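Local coordinates for germination protein YpeB (Bacillus megaterium QM B1551, PDB 5BOI), which takes part in the germination of bacterial spores and is represented here by its C-terminal PepSY-containing domain, which may have an inhibitory role, at residues L104-S109 and F118-Q123. Residues are numbered along the deposited sequence; the frame is centred on the assembly and turned at random. Where two conformers were deposited one is given.
Sequences LVMAES and FTFVEQ. With SO4 (sulfate ion), chain C.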
# COMPACT_ATOMS: atom_id res chain seq x y z
N LEU A 104 6.34 -0.40 -6.87
CA LEU A 104 5.75 -0.99 -5.66
C LEU A 104 5.76 -2.51 -5.78
O LEU A 104 5.70 -3.05 -6.89
CB LEU A 104 4.34 -0.46 -5.47
CG LEU A 104 4.25 1.02 -5.12
CD1 LEU A 104 2.83 1.51 -5.27
CD2 LEU A 104 4.71 1.25 -3.69
N VAL A 105 5.83 -3.21 -4.65
CA VAL A 105 5.70 -4.66 -4.67
C VAL A 105 4.73 -5.07 -3.56
O VAL A 105 4.66 -4.40 -2.53
CB VAL A 105 7.07 -5.34 -4.51
CG1 VAL A 105 7.76 -4.82 -3.27
CG2 VAL A 105 6.94 -6.86 -4.48
N MET A 106 3.98 -6.16 -3.74
CA MET A 106 2.95 -6.52 -2.75
C MET A 106 3.62 -7.07 -1.49
O MET A 106 4.55 -7.87 -1.58
CB MET A 106 1.97 -7.54 -3.30
CG MET A 106 0.82 -7.83 -2.32
SD MET A 106 -0.35 -8.89 -3.16
CE MET A 106 0.82 -10.11 -3.75
N ALA A 107 3.13 -6.63 -0.33
CA ALA A 107 3.65 -7.10 0.95
C ALA A 107 2.64 -7.91 1.76
O ALA A 107 3.02 -8.83 2.50
CB ALA A 107 4.15 -5.93 1.77
N GLU A 108 1.35 -7.56 1.66
CA GLU A 108 0.33 -8.23 2.46
C GLU A 108 -0.90 -8.41 1.62
O GLU A 108 -1.19 -7.56 0.79
CB GLU A 108 -0.07 -7.43 3.71
CG GLU A 108 1.06 -7.02 4.59
CD GLU A 108 1.53 -8.15 5.45
OE1 GLU A 108 0.80 -9.16 5.61
OE2 GLU A 108 2.64 -8.00 5.98
N SER A 109 -1.63 -9.49 1.88
CA SER A 109 -2.91 -9.71 1.21
C SER A 109 -3.82 -10.51 2.11
O SER A 109 -3.36 -11.41 2.81
CB SER A 109 -2.71 -10.41 -0.13
OG SER A 109 -2.27 -11.74 0.05
N PHE A 118 -5.00 -5.29 0.43
CA PHE A 118 -3.61 -5.43 0.02
C PHE A 118 -2.74 -4.28 0.52
O PHE A 118 -3.20 -3.14 0.60
CB PHE A 118 -3.52 -5.47 -1.50
CG PHE A 118 -4.38 -6.52 -2.12
CD1 PHE A 118 -4.05 -7.85 -1.99
CD2 PHE A 118 -5.53 -6.18 -2.82
CE1 PHE A 118 -4.84 -8.82 -2.55
CE2 PHE A 118 -6.31 -7.16 -3.40
CZ PHE A 118 -5.96 -8.48 -3.26
N THR A 119 -1.49 -4.60 0.86
CA THR A 119 -0.50 -3.56 1.14
C THR A 119 0.67 -3.75 0.18
O THR A 119 1.14 -4.87 -0.01
CB THR A 119 0.01 -3.60 2.59
OG1 THR A 119 -1.10 -3.48 3.49
CG2 THR A 119 1.01 -2.46 2.82
N PHE A 120 1.11 -2.66 -0.45
CA PHE A 120 2.25 -2.67 -1.35
C PHE A 120 3.31 -1.78 -0.74
O PHE A 120 2.96 -0.84 -0.01
CB PHE A 120 1.85 -2.12 -2.74
CG PHE A 120 0.91 -3.00 -3.50
CD1 PHE A 120 -0.45 -3.02 -3.20
CD2 PHE A 120 1.38 -3.82 -4.51
CE1 PHE A 120 -1.33 -3.83 -3.90
CE2 PHE A 120 0.50 -4.64 -5.21
CZ PHE A 120 -0.85 -4.65 -4.90
N VAL A 121 4.59 -2.05 -1.00
CA VAL A 121 5.65 -1.19 -0.48
C VAL A 121 6.64 -0.77 -1.57
O VAL A 121 6.80 -1.46 -2.58
CB VAL A 121 6.44 -1.86 0.66
CG1 VAL A 121 5.53 -2.17 1.85
CG2 VAL A 121 7.13 -3.15 0.16
N GLU A 122 7.31 0.35 -1.33
CA GLU A 122 8.25 0.88 -2.29
C GLU A 122 9.46 -0.02 -2.42
O GLU A 122 9.96 -0.58 -1.43
CB GLU A 122 8.68 2.29 -1.89
CG GLU A 122 9.62 2.93 -2.91
CD GLU A 122 10.24 4.21 -2.41
OE1 GLU A 122 10.29 4.40 -1.18
OE2 GLU A 122 10.68 5.02 -3.25
N GLN A 123 9.95 -0.14 -3.65
CA GLN A 123 11.18 -0.87 -3.91
C GLN A 123 12.20 0.13 -4.50
O GLN A 123 11.87 0.84 -5.45
CB GLN A 123 10.84 -2.03 -4.85
CG GLN A 123 11.94 -2.67 -5.64
CD GLN A 123 11.36 -3.73 -6.56
OE1 GLN A 123 10.81 -3.42 -7.62
NE2 GLN A 123 11.45 -4.99 -6.15
S SO4 C . 12.91 -8.44 -7.93
O1 SO4 C . 12.48 -7.08 -7.59
O2 SO4 C . 12.25 -9.40 -7.05
O3 SO4 C . 14.36 -8.57 -7.79
O4 SO4 C . 12.51 -8.72 -9.31
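V105 and V121 form a hydrogen-bonded pair between two antiparallel strands: V105 N donates a hydrogen bond to V121 O over 2.9 Å, and V121 N donates one back to V105 O. Two residues further along, a classic beta bulge at A107 and E108 shifts the register by one. Both residues face T119, whose carbonyl oxygen is gripped by two amides, a short bond from A107 N (2.7 Å, nearly straight at 169°) and a longer one from E108 N (3.2 Å). T119 N closes the bulge by bonding to E108 O, approaching 34° out of the carbonyl plane. With this extra residue accommodated, S109 pairs with F118.

The side chains divide between the two faces. On one, M106 reaches both F118 and F120. Its CG, anti to the backbone N (chi1 -175°), sits over one face of the F120 ring, while CB lies 3.8 Å from F120 CE2. The sulfur makes oblique Met-aromatic contacts with both rings, SD lying 5.0 Å from the centroid of F118. S109 CB meets the F118 ring at its edge, 3.4 Å from CD1. L104 extends the apolar row, CB against F120 CB and CD2 over the peptide carbonyl of V121. The other face carries V105 CG1 against V121 CG2 (3.9 Å), and E108 and T119 alongside each other, their CB atoms in contact. A107, at the bulge, points its CB toward the partner strand and meets V121 CG1.

Q123 NE2 makes a weak hydrogen bond to a sulfate that probably came from the crystallisation solution and also binds R187. The two segments belong to the hairpin of strands 104-112 and 115-123, within the YpeB PepSY1 and PepSY2 family region. Helix 85-98 packs on F118 and F120, Y131 covers A107 and V121, and strand 134-140 continues the sheet beyond 118-123.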